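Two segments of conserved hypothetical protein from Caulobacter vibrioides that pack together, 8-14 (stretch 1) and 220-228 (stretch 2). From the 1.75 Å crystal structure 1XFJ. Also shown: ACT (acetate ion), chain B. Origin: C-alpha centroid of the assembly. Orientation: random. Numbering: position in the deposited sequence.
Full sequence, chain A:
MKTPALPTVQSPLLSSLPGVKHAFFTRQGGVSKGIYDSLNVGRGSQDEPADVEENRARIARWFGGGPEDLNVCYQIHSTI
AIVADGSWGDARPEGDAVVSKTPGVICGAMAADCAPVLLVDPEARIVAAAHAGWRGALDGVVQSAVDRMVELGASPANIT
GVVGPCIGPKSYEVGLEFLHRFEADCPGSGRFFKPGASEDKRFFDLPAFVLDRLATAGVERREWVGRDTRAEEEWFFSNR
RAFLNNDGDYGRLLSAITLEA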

ATOM      1  N   THR A   8      -0.402  -7.399  13.115  1.00  5.69           N
ATOM      2  CA  THR A   8      -0.154  -6.244  12.267  1.00  5.65           C
ATOM      3  C   THR A   8       1.294  -5.817  12.309  1.00  4.99           C
ATOM      4  O   THR A   8       2.037  -6.166  13.227  1.00  5.70           O
ATOM      5  N   VAL A   9       1.690  -5.072  11.286  1.00  5.25           N
ATOM      6  CA  VAL A   9       3.025  -4.513  11.225  1.00  5.01           C
ATOM      7  C   VAL A   9       2.763  -3.031  11.428  1.00  6.35           C
ATOM      8  O   VAL A   9       1.984  -2.426  10.695  1.00  6.63           O
ATOM      9  N   GLN A  10       3.379  -2.451  12.446  1.00  6.16           N
ATOM     10  CA  GLN A  10       3.189  -1.034  12.696  1.00  7.29           C
ATOM     11  C   GLN A  10       4.520  -0.319  12.672  1.00  6.95           C
ATOM     12  O   GLN A  10       5.563  -0.923  12.919  1.00  5.78           O
ATOM     13  N   SER A  11       4.467   0.972  12.363  1.00  5.78           N
ATOM     14  CA  SER A  11       5.654   1.808  12.283  1.00  5.40           C
ATOM     15  C   SER A  11       5.785   2.759  13.465  1.00  6.49           C
ATOM     16  O   SER A  11       4.807   3.372  13.896  1.00  6.01           O
ATOM     17  N   PRO A  12       7.005   2.893  14.009  1.00  6.48           N
ATOM     18  CA  PRO A  12       7.226   3.793  15.142  1.00  6.94           C
ATOM     19  C   PRO A  12       6.891   5.235  14.768  1.00  6.66           C
ATOM     20  O   PRO A  12       6.539   6.045  15.625  1.00  8.68           O
ATOM     21  N   LEU A  13       6.991   5.549  13.478  1.00  6.81           N
ATOM     22  CA  LEU A  13       6.705   6.895  12.997  1.00  7.07           C
ATOM     23  C   LEU A  13       5.230   7.261  13.018  1.00  8.03           C
ATOM     24  O   LEU A  13       4.883   8.437  12.917  1.00  9.27           O
ATOM     25  N   LEU A  14       4.363   6.262  13.151  1.00  5.86           N
ATOM     26  CA  LEU A  14       2.926   6.518  13.166  1.00  6.70           C
ATOM     27  C   LEU A  14       2.246   6.089  14.462  1.00  6.82           C
ATOM     28  O   LEU A  14       1.228   6.657  14.849  1.00  7.80           O
ATOM     29  N   GLU A 220       9.438  14.774   4.674  1.00  6.77           N
ATOM     30  CA  GLU A 220      10.711  14.666   5.376  1.00  9.29           C
ATOM     31  C   GLU A 220      10.821  13.564   6.426  1.00  8.22           C
ATOM     32  O   GLU A 220      11.926  13.157   6.783  1.00  8.81           O
ATOM     33  N   ARG A 221       9.684  13.095   6.927  1.00  6.84           N
ATOM     34  CA  ARG A 221       9.660  12.031   7.930  1.00  7.72           C
ATOM     35  C   ARG A 221       9.132  10.788   7.237  1.00  5.63           C
ATOM     36  O   ARG A 221       7.941  10.686   6.953  1.00  5.47           O
ATOM     37  N   ARG A 222      10.021   9.836   6.980  1.00  6.13           N
ATOM     38  CA  ARG A 222       9.634   8.636   6.259  1.00  5.90           C
ATOM     39  C   ARG A 222      10.465   7.417   6.624  1.00  6.33           C
ATOM     40  O   ARG A 222      11.524   7.529   7.245  1.00  7.52           O
ATOM     41  N   GLU A 223       9.971   6.252   6.221  1.00  6.81           N
ATOM     42  CA  GLU A 223      10.673   4.999   6.457  1.00  7.98           C
ATOM     43  C   GLU A 223       9.940   3.836   5.806  1.00  6.78           C
ATOM     44  O   GLU A 223       8.766   3.945   5.447  1.00  5.30           O
ATOM     45  N   TRP A 224      10.660   2.733   5.638  1.00  6.11           N
ATOM     46  CA  TRP A 224      10.097   1.504   5.098  1.00  5.02           C
ATOM     47  C   TRP A 224      10.151   0.527   6.266  1.00  4.73           C
ATOM     48  O   TRP A 224      11.170   0.448   6.954  1.00  4.60           O
ATOM     49  N   VAL A 225       9.063  -0.201   6.501  1.00  4.45           N
ATOM     50  CA  VAL A 225       9.022  -1.151   7.610  1.00  3.84           C
ATOM     51  C   VAL A 225       9.983  -2.322   7.413  1.00  6.63           C
ATOM     52  O   VAL A 225      10.205  -3.114   8.328  1.00  4.46           O
ATOM     53  N   GLY A 226      10.540  -2.431   6.212  1.00  6.08           N
ATOM     54  CA  GLY A 226      11.501  -3.484   5.937  1.00  6.62           C
ATOM     55  C   GLY A 226      11.017  -4.923   5.986  1.00  7.69           C
ATOM     56  O   GLY A 226      11.729  -5.797   6.484  1.00  8.96           O
ATOM     57  N   ARG A 227       9.815  -5.175   5.483  1.00  5.55           N
ATOM     58  CA  ARG A 227       9.275  -6.531   5.448  1.00  5.58           C
ATOM     59  C   ARG A 227       9.085  -6.892   3.973  1.00  4.99           C
ATOM     60  O   ARG A 227       8.489  -6.126   3.214  1.00  6.12           O
ATOM     61  N   ASP A 228       9.606  -8.054   3.577  1.00  4.90           N
ATOM     62  CA  ASP A 228       9.556  -8.528   2.189  1.00  5.60           C
ATOM     63  C   ASP A 228       8.405  -9.513   1.969  1.00  6.07           C
ATOM     64  O   ASP A 228       8.455 -10.649   2.434  1.00  6.34           O
TER

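Segments far apart in sequence often meet through a small apolar patch pinned by one well-placed polar bond, and the pairing of residues 8-14 with 220-228 illustrates the principle. The touching parts run in nearly opposite directions, 163° apart, and bury 331 Å² in total, most of it under Leu13, Val9 and Glu223.

Leu13, with chi1 m and chi2 p, points toward the second stretch and lays its CD2 methyl along the strand. Leu13 CD2 lies 3.6 Å from the backbone C of Arg222 and, equally, 3.6 Å from CG of Glu223, so the leucine packs against main chain and the aliphatic part of an acid alike. Arg222 itself directs its CA-to-CB bond away and contributes mainly backbone here.

Glu223 also points inward. With chi1 p and chi2 off-well at 148°, its carboxylate reaches Ser11, whose OG donates a short hydrogen bond of 2.5 Å to Glu223 OE1. Ser11, chi1 t, does double duty: as N-cap of the weakly bonded helix that follows, its OG accepts from Leu13 N at 3.1 Å. One hydroxyl thus ties the start of the helix to the strand. Pro12 closes in beside this bond, its CD 3.6 Å from Glu223 OE1.

Val9, chi1 t and buried, supplies the other apolar anchor. Val9 CG1 sits 3.9 Å from CB of Val225, a valine in the m rotamer that likewise points toward its partner stretch, while Val9 CG2 approaches NH1 of Arg227 at 3.7 Å. Arg227 folds through three successive m torsions, and its guanidinium meets an acetate, probably from the crystallisation liquor, at its edge: NH2 donates to ACT O at 3.2 Å, whereas the bonds from NH1 to both acetate oxygens are weak.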

ATOM      1  CB  THR A   8      -0.988  -5.013  12.702  1.00  7.08           C
ATOM      2  OG1 THR A   8      -0.576  -4.599  14.012  1.00  9.75           O
ATOM      3  CG2 THR A   8      -2.475  -5.340  12.725  1.00  8.59           C
ATOM      4  CB  VAL A   9       3.689  -4.711   9.848  1.00  5.06           C
ATOM      5  CG1 VAL A   9       4.977  -3.905   9.779  1.00  7.16           C
ATOM      6  CG2 VAL A   9       3.982  -6.188   9.620  1.00  5.79           C
ATOM      7  CB  GLN A  10       2.499  -0.816  14.036  1.00  9.63           C
ATOM      8  CG  GLN A  10       1.036  -1.194  14.028  1.00 14.48           C
ATOM      9  CD  GLN A  10       0.365  -0.862  15.335  1.00 15.91           C
ATOM     10  OE1 GLN A  10       0.750  -1.372  16.388  1.00 19.88           O
ATOM     11  NE2 GLN A  10      -0.641   0.000  15.284  1.00 16.29           N
ATOM     12  CB  SER A  11       5.624   2.633  10.997  1.00  7.79           C
ATOM     13  OG  SER A  11       6.576   3.681  11.059  1.00  6.96           O
ATOM     14  CB  PRO A  12       8.712   3.603  15.443  1.00  6.91           C
ATOM     15  CG  PRO A  12       8.935   2.174  15.097  1.00  9.76           C
ATOM     16  CD  PRO A  12       8.180   2.030  13.788  1.00  7.72           C
ATOM     17  CB  LEU A  13       7.243   7.084  11.578  1.00  9.46           C
ATOM     18  CG  LEU A  13       8.734   7.397  11.458  1.00 11.79           C
ATOM     19  CD1 LEU A  13       9.529   6.329  12.165  1.00 14.30           C
ATOM     20  CD2 LEU A  13       9.129   7.502   9.995  1.00 10.68           C
ATOM     21  CB  LEU A  14       2.257   5.795  11.992  1.00  5.03           C
ATOM     22  CG  LEU A  14       2.730   6.163  10.582  1.00  4.22           C
ATOM     23  CD1 LEU A  14       2.126   5.205   9.561  1.00  6.77           C
ATOM     24  CD2 LEU A  14       2.336   7.596  10.269  1.00  5.32           C
ATOM     25  CB  GLU A 220      11.046  16.019   6.008  1.00 12.69           C
ATOM     26  CG  GLU A 220      11.070  17.165   5.000  1.00 17.28           C
ATOM     27  CD  GLU A 220      11.431  18.499   5.624  1.00 20.89           C
ATOM     28  OE1 GLU A 220      12.521  18.595   6.227  1.00 23.34           O
ATOM     29  OE2 GLU A 220      10.630  19.452   5.506  1.00 21.85           O
ATOM     30  CB  ARG A 221       8.746  12.425   9.088  1.00 10.22           C
ATOM     31  CG  ARG A 221       9.230  13.656   9.825  1.00 14.38           C
ATOM     32  CD  ARG A 221       8.171  14.216  10.759  1.00 17.55           C
ATOM     33  NE  ARG A 221       8.708  15.323  11.543  1.00 22.22           N
ATOM     34  CZ  ARG A 221       9.558  15.176  12.555  1.00 23.26           C
ATOM     35  NH1 ARG A 221       9.962  13.965  12.912  1.00 25.04           N
ATOM     36  NH2 ARG A 221      10.017  16.238  13.197  1.00 24.40           N
ATOM     37  CB  ARG A 222       9.786   8.902   4.763  1.00  8.30           C
ATOM     38  CG  ARG A 222      11.176   9.414   4.410  1.00  9.13           C
ATOM     39  CD  ARG A 222      11.313   9.828   2.955  1.00 10.10           C
ATOM     40  NE  ARG A 222      12.706  10.124   2.620  1.00  9.15           N
ATOM     41  CZ  ARG A 222      13.297  11.302   2.798  1.00 10.53           C
ATOM     42  NH1 ARG A 222      12.623  12.328   3.306  1.00  6.96           N
ATOM     43  NH2 ARG A 222      14.577  11.450   2.483  1.00 11.35           N
ATOM     44  CB  GLU A 223      10.799   4.708   7.952  1.00 11.37           C
ATOM     45  CG  GLU A 223       9.514   4.199   8.581  1.00 13.87           C
ATOM     46  CD  GLU A 223       9.754   3.222   9.719  1.00 16.30           C
ATOM     47  OE1 GLU A 223       8.762   2.686  10.257  1.00 13.52           O
ATOM     48  OE2 GLU A 223      10.928   2.985  10.073  1.00 19.43           O
ATOM     49  CB  TRP A 224      10.936   0.961   3.939  1.00  5.06           C
ATOM     50  CG  TRP A 224      10.459  -0.386   3.459  1.00  3.51           C
ATOM     51  CD1 TRP A 224       9.161  -0.775   3.283  1.00  3.03           C
ATOM     52  CD2 TRP A 224      11.266  -1.513   3.081  1.00  4.65           C
ATOM     53  NE1 TRP A 224       9.107  -2.065   2.824  1.00  3.30           N
ATOM     54  CE2 TRP A 224      10.383  -2.545   2.690  1.00  3.90           C
ATOM     55  CE3 TRP A 224      12.646  -1.750   3.034  1.00  3.05           C
ATOM     56  CZ2 TRP A 224      10.835  -3.800   2.257  1.00  3.52           C
ATOM     57  CZ3 TRP A 224      13.098  -3.001   2.600  1.00  4.52           C
ATOM     58  CH2 TRP A 224      12.190  -4.009   2.218  1.00  4.43           C
ATOM     59  CB  VAL A 225       7.593  -1.692   7.834  1.00  4.38           C
ATOM     60  CG1 VAL A 225       6.659  -0.539   8.167  1.00  3.10           C
ATOM     61  CG2 VAL A 225       7.111  -2.437   6.599  1.00  3.52           C
ATOM     62  CB  ARG A 227       7.942  -6.607   6.206  1.00  5.74           C
ATOM     63  CG  ARG A 227       8.054  -6.291   7.701  1.00  6.04           C
ATOM     64  CD  ARG A 227       8.980  -7.275   8.413  1.00  5.17           C
ATOM     65  NE  ARG A 227       8.404  -8.616   8.484  1.00  5.64           N
ATOM     66  CZ  ARG A 227       7.513  -9.006   9.393  1.00  7.13           C
ATOM     67  NH1 ARG A 227       7.090  -8.161  10.323  1.00  6.23           N
ATOM     68  NH2 ARG A 227       7.037 -10.244   9.365  1.00  7.36           N
ATOM     69  CB  ASP A 228      10.885  -9.212   1.851  1.00  6.35           C
ATOM     70  CG  ASP A 228      11.067  -9.463   0.366  1.00  6.85           C
ATOM     71  OD1 ASP A 228      10.065  -9.633  -0.353  1.00  6.98           O
ATOM     72  OD2 ASP A 228      12.234  -9.509  -0.077  1.00  7.77           O
TER
HETATM   73  C   ACT B 272       4.504  -9.423  12.427  1.00 21.44           C
HETATM   74  O   ACT B 272       5.378 -10.280  12.147  1.00 20.06           O
HETATM   75  OXT ACT B 272       4.660  -8.198  12.748  1.00 19.40           O
HETATM   76  CH3 ACT B 272       3.067  -9.898  12.378  1.00 21.61           C